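Local structure of zinc uptake regulation protein (Escherichia coli, 4MTE) at residues R28-V31 and L32-S36; A44-L47 and L48-L51; L67-L70 and L71-F75. The protein represses transcription of zinc-uptake genes (znuACB) by binding their operator DNA when loaded with zinc. All coordinates share one frame; numbering follows the deposited sequence.

Contact 1 of 3, residues R28-V31 and L32-S36; sequences RLEV and LRLMS. With nucleotides of chain E.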
ATOM      1  N   ARG D  28      28.175 -14.117   1.663  1.00 36.59           N
ATOM      2  CA  ARG D  28      27.498 -15.012   0.733  1.00 39.69           C
ATOM      3  C   ARG D  28      27.356 -16.403   1.345  1.00 33.50           C
ATOM      4  O   ARG D  28      26.333 -17.076   1.178  1.00 43.17           O
ATOM      5  CB  ARG D  28      28.284 -15.076  -0.577  1.00 47.47           C
ATOM      6  CG  ARG D  28      28.411 -13.727  -1.268  1.00 36.33           C
ATOM      7  CD  ARG D  28      29.469 -13.730  -2.361  1.00 43.59           C
ATOM      8  NE  ARG D  28      29.455 -12.489  -3.132  1.00 38.50           N
ATOM      9  CZ  ARG D  28      30.282 -12.211  -4.134  1.00 44.38           C
ATOM     10  NH1 ARG D  28      31.208 -13.084  -4.504  1.00 44.82           N
ATOM     11  NH2 ARG D  28      30.182 -11.052  -4.769  1.00 40.14           N
ATOM     12  N   LEU D  29      28.383 -16.810   2.080  1.00 37.28           N
ATOM     13  CA  LEU D  29      28.388 -18.090   2.775  1.00 51.12           C
ATOM     14  C   LEU D  29      27.318 -18.112   3.868  1.00 47.02           C
ATOM     15  O   LEU D  29      26.517 -19.049   3.953  1.00 44.48           O
ATOM     16  CB  LEU D  29      29.766 -18.330   3.392  1.00 56.80           C
ATOM     17  CG  LEU D  29      30.032 -19.702   4.010  1.00 53.44           C
ATOM     18  CD1 LEU D  29      29.937 -20.805   2.961  1.00 51.72           C
ATOM     19  CD2 LEU D  29      31.396 -19.702   4.682  1.00 41.28           C
ATOM     20  N   GLU D  30      27.313 -17.069   4.695  1.00 40.65           N
ATOM     21  CA  GLU D  30      26.337 -16.933   5.776  1.00 52.10           C
ATOM     22  C   GLU D  30      24.923 -16.971   5.214  1.00 47.63           C
ATOM     23  O   GLU D  30      24.042 -17.644   5.748  1.00 50.58           O
ATOM     24  CB  GLU D  30      26.551 -15.621   6.539  1.00 41.38           C
ATOM     25  CG  GLU D  30      25.514 -15.351   7.632  1.00 57.43           C
ATOM     26  CD  GLU D  30      25.586 -16.344   8.777  1.00 71.13           C
ATOM     27  OE1 GLU D  30      26.620 -17.033   8.910  1.00 62.14           O
ATOM     28  OE2 GLU D  30      24.607 -16.431   9.548  1.00 69.09           O
ATOM     29  N   VAL D  31      24.713 -16.239   4.127  1.00 40.21           N
ATOM     30  CA  VAL D  31      23.412 -16.197   3.479  1.00 51.33           C
ATOM     31  C   VAL D  31      23.052 -17.597   3.010  1.00 42.03           C
ATOM     32  O   VAL D  31      21.948 -18.084   3.262  1.00 43.64           O
ATOM     33  CB  VAL D  31      23.412 -15.219   2.281  1.00 42.38           C
ATOM     34  CG1 VAL D  31      22.107 -15.313   1.498  1.00 39.19           C
ATOM     35  CG2 VAL D  31      23.637 -13.794   2.765  1.00 37.15           C
ATOM     36  N   LEU D  32      24.000 -18.242   2.339  1.00 44.16           N
ATOM     37  CA  LEU D  32      23.806 -19.602   1.848  1.00 38.66           C
ATOM     38  C   LEU D  32      23.367 -20.548   2.965  1.00 41.78           C
ATOM     39  O   LEU D  32      22.357 -21.247   2.838  1.00 39.73           O
ATOM     40  CB  LEU D  32      25.091 -20.116   1.197  1.00 37.23           C
ATOM     41  CG  LEU D  32      25.022 -21.462   0.472  1.00 45.51           C
ATOM     42  CD1 LEU D  32      23.905 -21.488  -0.570  1.00 43.47           C
ATOM     43  CD2 LEU D  32      26.372 -21.764  -0.166  1.00 53.08           C
ATOM     44  N   ARG D  33      24.111 -20.565   4.068  1.00 34.40           N
ATOM     45  CA  ARG D  33      23.767 -21.457   5.168  1.00 53.64           C
ATOM     46  C   ARG D  33      22.418 -21.084   5.774  1.00 54.44           C
ATOM     47  O   ARG D  33      21.595 -21.960   6.032  1.00 46.20           O
ATOM     48  CB  ARG D  33      24.860 -21.484   6.242  1.00 56.06           C
ATOM     49  CG  ARG D  33      25.164 -20.148   6.887  1.00 71.54           C
ATOM     50  CD  ARG D  33      26.078 -20.311   8.088  1.00 73.43           C
ATOM     51  NE  ARG D  33      25.476 -21.180   9.096  1.00 58.56           N
ATOM     52  CZ  ARG D  33      24.617 -20.774  10.027  1.00 79.07           C
ATOM     53  NH1 ARG D  33      24.250 -19.500  10.101  1.00 66.71           N
ATOM     54  NH2 ARG D  33      24.122 -21.647  10.891  1.00 78.83           N
ATOM     55  N   LEU D  34      22.185 -19.789   5.979  1.00 57.24           N
ATOM     56  CA  LEU D  34      20.911 -19.325   6.528  1.00 53.80           C
ATOM     57  C   LEU D  34      19.753 -19.796   5.661  1.00 48.91           C
ATOM     58  O   LEU D  34      18.703 -20.183   6.168  1.00 58.69           O
ATOM     59  CB  LEU D  34      20.882 -17.799   6.640  1.00 49.69           C
ATOM     60  CG  LEU D  34      21.706 -17.171   7.765  1.00 60.67           C
ATOM     61  CD1 LEU D  34      21.684 -15.653   7.640  1.00 58.36           C
ATOM     62  CD2 LEU D  34      21.211 -17.610   9.140  1.00 46.88           C
ATOM     63  N   MET D  35      19.955 -19.768   4.349  1.00 46.88           N
ATOM     64  CA  MET D  35      18.952 -20.278   3.425  1.00 44.16           C
ATOM     65  C   MET D  35      18.853 -21.793   3.532  1.00 55.00           C
ATOM     66  O   MET D  35      17.763 -22.358   3.453  1.00 52.58           O
ATOM     67  CB  MET D  35      19.297 -19.884   1.992  1.00 45.37           C
ATOM     68  CG  MET D  35      19.079 -18.412   1.691  1.00 47.20           C
ATOM     69  SD  MET D  35      19.211 -18.047  -0.067  1.00 63.69           S
ATOM     70  CE  MET D  35      17.722 -18.827  -0.680  1.00 58.84           C
ATOM     71  N   SER D  36      19.995 -22.448   3.714  1.00 50.56           N
ATOM     72  CA  SER D  36      20.032 -23.904   3.806  1.00 63.68           C
ATOM     73  C   SER D  36      19.276 -24.440   5.026  1.00 61.83           C
ATOM     74  O   SER D  36      18.807 -25.579   5.020  1.00 56.00           O
ATOM     75  CB  SER D  36      21.480 -24.395   3.827  1.00 49.46           C
ATOM     76  OG  SER D  36      22.031 -24.330   5.129  1.00 55.62           O
TER
ATOM     77  P    DG E   5      33.094 -10.085  -6.508  0.50 59.19           P
ATOM     78  OP1  DG E   5      33.188 -11.513  -6.129  0.50 57.46           O
ATOM     79  OP2  DG E   5      32.010  -9.631  -7.409  0.50 57.66           O
ATOM     80  O5'  DG E   5      33.028  -9.214  -5.171  0.50 63.21           O
ATOM     81  C5'  DG E   5      34.029  -9.414  -4.182  0.50 62.01           C
ATOM     82  C4'  DG E   5      33.879  -8.435  -3.033  0.50 59.52           C
ATOM     83  O4'  DG E   5      34.233  -7.108  -3.492  0.50 60.88           O
ATOM     84  C3'  DG E   5      32.476  -8.343  -2.440  0.50 60.44           C
ATOM     85  O3'  DG E   5      32.539  -8.789  -1.084  0.50 63.66           O
ATOM     86  C2'  DG E   5      32.071  -6.873  -2.599  0.50 57.07           C
ATOM     87  C1'  DG E   5      33.380  -6.152  -2.902  0.50 54.98           C
ATOM     88  N9   DG E   5      33.290  -5.028  -3.832  0.50 49.29           N
ATOM     89  C8   DG E   5      32.973  -5.071  -5.169  0.50 51.46           C
ATOM     90  N7   DG E   5      32.987  -3.900  -5.743  0.50 43.98           N
ATOM     91  C5   DG E   5      33.344  -3.027  -4.721  0.50 43.53           C
ATOM     92  C6   DG E   5      33.523  -1.624  -4.736  0.50 44.52           C
ATOM     93  O6   DG E   5      33.396  -0.845  -5.691  0.50 45.31           O
ATOM     94  N1   DG E   5      33.886  -1.134  -3.482  0.50 46.99           N
ATOM     95  C2   DG E   5      34.056  -1.903  -2.354  0.50 47.95           C
ATOM     96  N2   DG E   5      34.408  -1.267  -1.226  0.50 50.89           N
ATOM     97  N3   DG E   5      33.892  -3.219  -2.325  0.50 49.84           N
ATOM     98  C4   DG E   5      33.539  -3.708  -3.539  0.50 49.95           C
TER

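Contact 2 of 3, residues A44-L47 and L48-L51; sequences AYDL and LDLL. With nucleotides of chain F.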
ATOM      1  N   ALA D  44      13.485 -12.215   0.717  1.00 26.88           N
ATOM      2  CA  ALA D  44      14.732 -11.472   0.858  1.00 22.82           C
ATOM      3  C   ALA D  44      14.811 -10.744   2.199  1.00 22.97           C
ATOM      4  O   ALA D  44      15.851 -10.754   2.858  1.00 35.34           O
ATOM      5  CB  ALA D  44      14.883 -10.486  -0.291  1.00 27.15           C
ATOM      6  N   TYR D  45      13.712 -10.120   2.607  1.00 41.37           N
ATOM      7  CA  TYR D  45      13.696  -9.336   3.842  1.00 33.88           C
ATOM      8  C   TYR D  45      13.629 -10.204   5.100  1.00 34.12           C
ATOM      9  O   TYR D  45      14.138  -9.816   6.152  1.00 56.79           O
ATOM     10  CB  TYR D  45      12.560  -8.313   3.818  1.00 28.82           C
ATOM     11  CG  TYR D  45      12.928  -7.065   3.048  1.00 24.92           C
ATOM     12  CD1 TYR D  45      13.302  -5.900   3.706  1.00 32.33           C
ATOM     13  CD2 TYR D  45      12.936  -7.061   1.660  1.00 25.41           C
ATOM     14  CE1 TYR D  45      13.653  -4.761   3.001  1.00 29.45           C
ATOM     15  CE2 TYR D  45      13.288  -5.928   0.949  1.00 28.58           C
ATOM     16  CZ  TYR D  45      13.648  -4.780   1.623  1.00 27.22           C
ATOM     17  OH  TYR D  45      13.998  -3.650   0.917  1.00 33.10           O
ATOM     18  N   ASP D  46      13.012 -11.376   4.998  1.00 44.13           N
ATOM     19  CA  ASP D  46      13.061 -12.344   6.090  1.00 49.82           C
ATOM     20  C   ASP D  46      14.508 -12.791   6.267  1.00 35.06           C
ATOM     21  O   ASP D  46      15.038 -12.842   7.382  1.00 47.24           O
ATOM     22  CB  ASP D  46      12.174 -13.554   5.786  1.00 48.01           C
ATOM     23  CG  ASP D  46      10.692 -13.233   5.862  1.00 49.85           C
ATOM     24  OD1 ASP D  46      10.322 -12.245   6.533  1.00 42.55           O
ATOM     25  OD2 ASP D  46       9.895 -13.981   5.256  1.00 47.10           O
ATOM     26  N   LEU D  47      15.145 -13.099   5.142  1.00 38.19           N
ATOM     27  CA  LEU D  47      16.542 -13.508   5.118  1.00 48.00           C
ATOM     28  C   LEU D  47      17.410 -12.383   5.667  1.00 36.99           C
ATOM     29  O   LEU D  47      18.364 -12.617   6.412  1.00 47.30           O
ATOM     30  CB  LEU D  47      16.949 -13.834   3.683  1.00 29.41           C
ATOM     31  CG  LEU D  47      18.286 -14.529   3.446  1.00 51.27           C
ATOM     32  CD1 LEU D  47      18.350 -15.880   4.155  1.00 48.13           C
ATOM     33  CD2 LEU D  47      18.482 -14.686   1.947  1.00 50.39           C
ATOM     34  N   LEU D  48      17.060 -11.155   5.297  1.00 48.40           N
ATOM     35  CA  LEU D  48      17.729  -9.972   5.818  1.00 41.76           C
ATOM     36  C   LEU D  48      17.591  -9.931   7.335  1.00 53.00           C
ATOM     37  O   LEU D  48      18.572  -9.721   8.047  1.00 54.67           O
ATOM     38  CB  LEU D  48      17.130  -8.705   5.208  1.00 48.13           C
ATOM     39  CG  LEU D  48      17.681  -7.367   5.705  1.00 46.26           C
ATOM     40  CD1 LEU D  48      19.194  -7.280   5.534  1.00 42.46           C
ATOM     41  CD2 LEU D  48      16.989  -6.225   4.972  1.00 47.71           C
ATOM     42  N   ASP D  49      16.370 -10.141   7.823  1.00 47.66           N
ATOM     43  CA  ASP D  49      16.107 -10.156   9.260  1.00 54.11           C
ATOM     44  C   ASP D  49      16.930 -11.234   9.968  1.00 61.36           C
ATOM     45  O   ASP D  49      17.479 -10.991  11.041  1.00 56.80           O
ATOM     46  CB  ASP D  49      14.614 -10.366   9.544  1.00 54.69           C
ATOM     47  CG  ASP D  49      13.779  -9.125   9.267  1.00 70.83           C
ATOM     48  OD1 ASP D  49      14.305  -8.000   9.400  1.00 62.90           O
ATOM     49  OD2 ASP D  49      12.586  -9.277   8.927  1.00 70.05           O
ATOM     50  N   LEU D  50      17.017 -12.420   9.372  1.00 50.62           N
ATOM     51  CA  LEU D  50      17.862 -13.477   9.926  1.00 60.46           C
ATOM     52  C   LEU D  50      19.323 -13.044   9.953  1.00 62.45           C
ATOM     53  O   LEU D  50      20.021 -13.227  10.950  1.00 64.56           O
ATOM     54  CB  LEU D  50      17.739 -14.760   9.103  1.00 58.05           C
ATOM     55  CG  LEU D  50      16.393 -15.483   9.126  1.00 60.88           C
ATOM     56  CD1 LEU D  50      16.468 -16.729   8.254  1.00 60.85           C
ATOM     57  CD2 LEU D  50      15.974 -15.836  10.551  1.00 48.82           C
ATOM     58  N   LEU D  51      19.776 -12.468   8.846  1.00 55.91           N
ATOM     59  CA  LEU D  51      21.166 -12.058   8.698  1.00 50.23           C
ATOM     60  C   LEU D  51      21.563 -10.971   9.701  1.00 58.42           C
ATOM     61  O   LEU D  51      22.748 -10.777   9.973  1.00 69.82           O
ATOM     62  CB  LEU D  51      21.401 -11.562   7.269  1.00 47.35           C
ATOM     63  CG  LEU D  51      22.841 -11.294   6.830  1.00 48.11           C
ATOM     64  CD1 LEU D  51      23.671 -12.574   6.843  1.00 70.84           C
ATOM     65  CD2 LEU D  51      22.844 -10.655   5.450  1.00 39.82           C
TER
ATOM     66  P    DT F  20       7.529  -9.353   0.365  0.50 38.70           P
ATOM     67  OP1  DT F  20       7.109 -10.712  -0.044  0.50 37.19           O
ATOM     68  OP2  DT F  20       8.294  -9.160   1.617  0.50 30.76           O
ATOM     69  O5'  DT F  20       8.370  -8.710  -0.831  0.50 32.64           O
ATOM     70  C5'  DT F  20       7.836  -8.778  -2.146  0.50 37.02           C
ATOM     71  C4'  DT F  20       8.680  -7.982  -3.125  0.50 37.33           C
ATOM     72  O4'  DT F  20       8.709  -6.583  -2.736  0.50 33.90           O
ATOM     73  C3'  DT F  20      10.140  -8.428  -3.226  0.50 32.52           C
ATOM     74  O3'  DT F  20      10.429  -8.827  -4.566  0.50 43.45           O
ATOM     75  C2'  DT F  20      10.930  -7.192  -2.805  0.50 35.99           C
ATOM     76  C1'  DT F  20       9.958  -6.077  -3.155  0.50 36.28           C
ATOM     77  N1   DT F  20      10.269  -4.781  -2.486  0.50 31.25           N
ATOM     78  C2   DT F  20      10.587  -3.682  -3.255  0.50 33.21           C
ATOM     79  O2   DT F  20      10.626  -3.688  -4.474  0.50 33.85           O
ATOM     80  N3   DT F  20      10.862  -2.553  -2.530  0.50 30.41           N
ATOM     81  C4   DT F  20      10.855  -2.409  -1.154  0.50 30.51           C
ATOM     82  O4   DT F  20      11.118  -1.340  -0.608  0.50 30.70           O
ATOM     83  C5   DT F  20      10.517  -3.598  -0.412  0.50 26.07           C
ATOM     84  C7   DT F  20      10.474  -3.578   1.090  0.50 29.20           C
ATOM     85  C6   DT F  20      10.246  -4.712  -1.106  0.50 25.41           C
ATOM     86  P    DA F  21      11.869  -9.435  -4.944  1.00 33.68           P
ATOM     87  OP1  DA F  21      11.692 -10.242  -6.169  1.00 42.26           O
ATOM     88  OP2  DA F  21      12.459 -10.035  -3.728  1.00 49.82           O
ATOM     89  O5'  DA F  21      12.743  -8.161  -5.330  1.00 40.76           O
ATOM     90  C5'  DA F  21      12.323  -7.391  -6.438  1.00 36.10           C
ATOM     91  C4'  DA F  21      13.213  -6.178  -6.632  1.00 32.21           C
ATOM     92  O4'  DA F  21      13.056  -5.275  -5.514  1.00 38.98           O
ATOM     93  C3'  DA F  21      14.711  -6.459  -6.718  1.00 34.23           C
ATOM     94  O3'  DA F  21      15.101  -6.273  -8.069  1.00 36.65           O
ATOM     95  C2'  DA F  21      15.361  -5.461  -5.751  1.00 40.26           C
ATOM     96  C1'  DA F  21      14.225  -4.488  -5.464  1.00 36.57           C
ATOM     97  N9   DA F  21      14.270  -3.807  -4.175  1.00 29.08           N
ATOM     98  C8   DA F  21      14.042  -4.330  -2.931  1.00 26.77           C
ATOM     99  N7   DA F  21      14.146  -3.448  -1.960  1.00 31.42           N
ATOM    100  C5   DA F  21      14.455  -2.269  -2.617  1.00 38.75           C
ATOM    101  C6   DA F  21      14.696  -0.955  -2.170  1.00 33.78           C
ATOM    102  N6   DA F  21      14.662  -0.569  -0.889  1.00 26.53           N
ATOM    103  N1   DA F  21      14.978  -0.034  -3.107  1.00 29.94           N
ATOM    104  C2   DA F  21      15.018  -0.387  -4.394  1.00 34.94           C
ATOM    105  N3   DA F  21      14.809  -1.580  -4.935  1.00 37.96           N
ATOM    106  C4   DA F  21      14.533  -2.478  -3.982  1.00 26.31           C
TER

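Contact 3 of 3, residues L67-L70 and L71-F75; sequences LDFL and LEQGF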
ATOM      1  N   LEU D  67      22.309 -12.890  -3.005  1.00 41.08           N
ATOM      2  CA  LEU D  67      21.357 -13.696  -3.760  1.00 38.19           C
ATOM      3  C   LEU D  67      21.668 -13.696  -5.253  1.00 40.39           C
ATOM      4  O   LEU D  67      21.566 -14.734  -5.905  1.00 43.63           O
ATOM      5  CB  LEU D  67      19.928 -13.205  -3.520  1.00 33.83           C
ATOM      6  CG  LEU D  67      19.328 -13.555  -2.154  1.00 43.23           C
ATOM      7  CD1 LEU D  67      18.025 -12.792  -1.930  1.00 42.56           C
ATOM      8  CD2 LEU D  67      19.100 -15.061  -2.022  1.00 39.62           C
ATOM      9  N   ASP D  68      22.049 -12.542  -5.793  1.00 38.90           N
ATOM     10  CA  ASP D  68      22.436 -12.456  -7.200  1.00 40.98           C
ATOM     11  C   ASP D  68      23.612 -13.384  -7.478  1.00 33.02           C
ATOM     12  O   ASP D  68      23.593 -14.155  -8.438  1.00 36.51           O
ATOM     13  CB  ASP D  68      22.811 -11.021  -7.579  1.00 51.33           C
ATOM     14  CG  ASP D  68      21.602 -10.118  -7.738  1.00 57.25           C
ATOM     15  OD1 ASP D  68      20.537 -10.607  -8.171  1.00 65.36           O
ATOM     16  OD2 ASP D  68      21.721  -8.912  -7.438  1.00 65.85           O
ATOM     17  N   PHE D  69      24.634 -13.305  -6.632  1.00 32.05           N
ATOM     18  CA  PHE D  69      25.791 -14.191  -6.755  1.00 39.41           C
ATOM     19  C   PHE D  69      25.385 -15.667  -6.697  1.00 43.32           C
ATOM     20  O   PHE D  69      25.711 -16.453  -7.594  1.00 38.07           O
ATOM     21  CB  PHE D  69      26.808 -13.894  -5.651  1.00 42.71           C
ATOM     22  CG  PHE D  69      27.963 -14.859  -5.616  1.00 40.85           C
ATOM     23  CD1 PHE D  69      29.071 -14.667  -6.425  1.00 43.68           C
ATOM     24  CD2 PHE D  69      27.940 -15.960  -4.775  1.00 42.16           C
ATOM     25  CE1 PHE D  69      30.131 -15.555  -6.395  1.00 37.31           C
ATOM     26  CE2 PHE D  69      28.999 -16.848  -4.743  1.00 47.74           C
ATOM     27  CZ  PHE D  69      30.094 -16.643  -5.552  1.00 53.23           C
ATOM     28  N   LEU D  70      24.669 -16.033  -5.638  1.00 35.92           N
ATOM     29  CA  LEU D  70      24.238 -17.413  -5.428  1.00 44.74           C
ATOM     30  C   LEU D  70      23.355 -17.905  -6.571  1.00 45.71           C
ATOM     31  O   LEU D  70      23.409 -19.075  -6.951  1.00 44.54           O
ATOM     32  CB  LEU D  70      23.483 -17.528  -4.101  1.00 40.91           C
ATOM     33  CG  LEU D  70      24.291 -17.181  -2.849  1.00 31.84           C
ATOM     34  CD1 LEU D  70      23.375 -17.058  -1.638  1.00 34.40           C
ATOM     35  CD2 LEU D  70      25.388 -18.214  -2.602  1.00 43.44           C
ATOM     36  N   LEU D  71      22.548 -17.006  -7.121  1.00 43.22           N
ATOM     37  CA  LEU D  71      21.695 -17.337  -8.257  1.00 51.59           C
ATOM     38  C   LEU D  71      22.544 -17.576  -9.490  1.00 40.98           C
ATOM     39  O   LEU D  71      22.328 -18.530 -10.234  1.00 44.00           O
ATOM     40  CB  LEU D  71      20.712 -16.203  -8.536  1.00 40.16           C
ATOM     41  CG  LEU D  71      19.493 -16.133  -7.620  1.00 38.19           C
ATOM     42  CD1 LEU D  71      18.847 -14.756  -7.702  1.00 34.08           C
ATOM     43  CD2 LEU D  71      18.501 -17.224  -7.992  1.00 27.55           C
ATOM     44  N   GLU D  72      23.512 -16.693  -9.703  1.00 33.65           N
ATOM     45  CA  GLU D  72      24.402 -16.801 -10.849  1.00 36.77           C
ATOM     46  C   GLU D  72      25.212 -18.095 -10.797  1.00 47.10           C
ATOM     47  O   GLU D  72      25.401 -18.752 -11.818  1.00 40.39           O
ATOM     48  CB  GLU D  72      25.337 -15.594 -10.907  1.00 35.77           C
ATOM     49  CG  GLU D  72      26.112 -15.468 -12.209  1.00 60.07           C
ATOM     50  CD  GLU D  72      26.975 -14.222 -12.259  1.00 87.24           C
ATOM     51  OE1 GLU D  72      26.911 -13.414 -11.307  1.00 76.27           O
ATOM     52  OE2 GLU D  72      27.717 -14.051 -13.249  1.00102.58           O
ATOM     53  N   GLN D  73      25.684 -18.461  -9.608  1.00 48.35           N
ATOM     54  CA  GLN D  73      26.452 -19.696  -9.445  1.00 46.52           C
ATOM     55  C   GLN D  73      25.562 -20.941  -9.353  1.00 44.83           C
ATOM     56  O   GLN D  73      26.062 -22.064  -9.325  1.00 48.51           O
ATOM     57  CB  GLN D  73      27.374 -19.601  -8.224  1.00 32.82           C
ATOM     58  CG  GLN D  73      28.419 -18.492  -8.331  1.00 31.30           C
ATOM     59  CD  GLN D  73      29.253 -18.591  -9.597  1.00 44.98           C
ATOM     60  OE1 GLN D  73      29.646 -19.681 -10.009  1.00 45.68           O
ATOM     61  NE2 GLN D  73      29.519 -17.452 -10.227  1.00 56.87           N
ATOM     62  N   GLY D  74      24.249 -20.738  -9.304  1.00 44.12           N
ATOM     63  CA  GLY D  74      23.303 -21.836  -9.421  1.00 28.16           C
ATOM     64  C   GLY D  74      23.015 -22.586  -8.133  1.00 32.04           C
ATOM     65  O   GLY D  74      22.459 -23.684  -8.165  1.00 35.32           O
ATOM     66  N   PHE D  75      23.377 -21.996  -7.000  1.00 39.05           N
ATOM     67  CA  PHE D  75      23.136 -22.613  -5.698  1.00 43.61           C
ATOM     68  C   PHE D  75      21.712 -22.352  -5.221  1.00 51.33           C
ATOM     69  O   PHE D  75      21.175 -23.101  -4.404  1.00 42.11           O
ATOM     70  CB  PHE D  75      24.130 -22.071  -4.670  1.00 43.91           C
ATOM     71  CG  PHE D  75      25.564 -22.237  -5.075  1.00 42.09           C
ATOM     72  CD1 PHE D  75      25.967 -23.350  -5.790  1.00 47.54           C
ATOM     73  CD2 PHE D  75      26.506 -21.278  -4.755  1.00 44.46           C
ATOM     74  CE1 PHE D  75      27.279 -23.507  -6.172  1.00 42.98           C
ATOM     75  CE2 PHE D  75      27.823 -21.431  -5.137  1.00 45.55           C
ATOM     76  CZ  PHE D  75      28.207 -22.549  -5.846  1.00 53.05           C
TER

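Contact 1 of 3, residues R28-V31 and L32-S36
Glu30 and Arg33 form a salt bridge along the outer side of helix 26-36. OE2 of Glu30 lies at the edge of the Arg33 guanidinium, and NH1 reaches it at 3.1 Å. The bond is weak and bent (129°), and the two planes are turned 37° apart. Arg33 holds its CG between the backbone N and the carbonyl carbon (chi1 60°), which brings CG to 3.0 Å from Glu30 O. A bend at chi3 then turns the guanidinium back to the carboxylate. Leu34 also packs on the carboxylate, its CG 3.5 Å from Glu30 OE2. These residues are partly exposed, so this is the looser, more watery side.

The opposite character belongs to Val31, Leu32 and Met35, which are buried. CG1 of Val31 faces SD of Met35 at 4.3 Å, one turn on. Helices 44-52 and 60-72 close over these two, while Leu32 meets helix 6-20. The N of each residue from Leu32 to Met35 bonds to the O four residues back, Arg28 to Val31, at 2.8 to 2.9 Å. Near the end, Ser36 OG donates to Arg33 O at 2.6 Å, on a carbonyl lone pair.

Arg28 leaves the helix as an extended chain. Its NH1 bonds to OP1 of DG5 of chain E at 3.0 Å and also to Arg23 O, while Phe69 gives the guanidinium a cation-pi partner. A buried helix face with an arginine on the DNA backbone is consistent with a helix of the winged-helix DNA-binding domain, set with its N-terminal end to the DNA backbone.

Contact 2 of 3, residues A44-L47 and L48-L51
The O atoms of Ala44 to Leu47 accept 2.8 Å hydrogen bonds from the N atoms of Leu48 to Leu51, each four places on, in regular alpha-helix. This is helix 44-52, which with helix 60-72 makes the helix-turn-helix of the winged-helix domain. Leu47, Leu48 and Leu51 are buried. Leu47 packs on Val31 and Met35 of helix 26-36 and on Val63 of helix 60-72. Leu48 also meets Val63, and Leu51 reaches Glu30 and Leu34.

Asp46 and Asp49 lie on the exposed side. Their like charges, OD1 of Asp46 and OD2 of Asp49, stand 4.4 Å apart, where water can probably screen them.

Tyr45 and Leu48 run side by side and point the same way. CD2 of Leu48 meets CD1 of the tyrosine at 3.9 Å, coming obliquely to the ring. Tyr45 has CG anti to its carbonyl carbon (chi1 -82°), and the ring extends past Leu48 to the bases in the major groove. The methyl C7 of DT20 of chain F sits over one ring face, 3.4 Å from CZ of Tyr45. At the ring edge, in plane, Tyr45 OH donates a hydrogen bond of 2.9 Å to N7 of DA21 of chain F.

Contact 3 of 3, residues L67-L70 and L71-F75
The O atoms of Leu67, Asp68 and Phe69 accept backbone hydrogen bonds from the N atoms of Leu71, Glu72 and Gln73, all at 2.8 Å. These bonds lie in the last turns of helix 60-72. Gly74 then takes a positive phi (84°), and the helix closes in a Schellman motif. Phe75 N bonds to Leu70 O at 2.9 Å, and Gly74 N makes a weak bond to Leu71 O.

The aromatic contacts centre on Gln73. Its CG lies over one face of the Phe69 ring, 3.9 Å from the centroid, in a CH-pi contact. Phe69 has CG anti to the backbone N (chi1 174°), and this carries the ring along the helix to Gln73. CB of Gln73 stands 3.6 Å above the plane of the Phe75 ring, toward its rim. The glutamine stem thus touches both rings, and its OE1 is bonded to Arg20.

Aliphatic contacts complete the set. CD2 of Leu70 meets the edge of Phe75 at CD2, 3.9 Å away, the two side chains crossing at about a right angle. Leu71 is partly exposed and folds back on its own helix, with CG 3.0 Å from Leu67 O. With an alanine at Leu71 the branch is gone, and the Leu67 carbonyl would probably lose part of its hydrocarbon cover, the part given by CG and CD1.

Leu67 and Leu70 rest on helix 26-36. Phe69 and Phe75 pack against Cys17 of helix 6-20. The chain then enters the wing, strands 76-79 and 84-87, and the backbone of Phe75 is hydrogen-bonded to Cys88, just past strand 84-87.

Overall arrangement
Contact 1 touches both others; its centre is about 11 Å from each of theirs, whereas the centres of contacts 2 and 3 are about 17 Å apart. Val31 and Met35 join them: CG1 of Val31 is 3.7 Å from Leu47 CD2, and SD of Met35 is 3.6 Å from Leu67 CD2. Contacts 2 and 3 touch directly but lightly, Leu47 CD2 lying 4.0 Å from Leu67 CD2. Contact 1 reaches a phosphate of chain E and contact 2 the bases of chain F. Contact 3 ends near a bound zinc, about 7 Å from Gly74, probably the one held by His77, Cys88, His96 and Glu111.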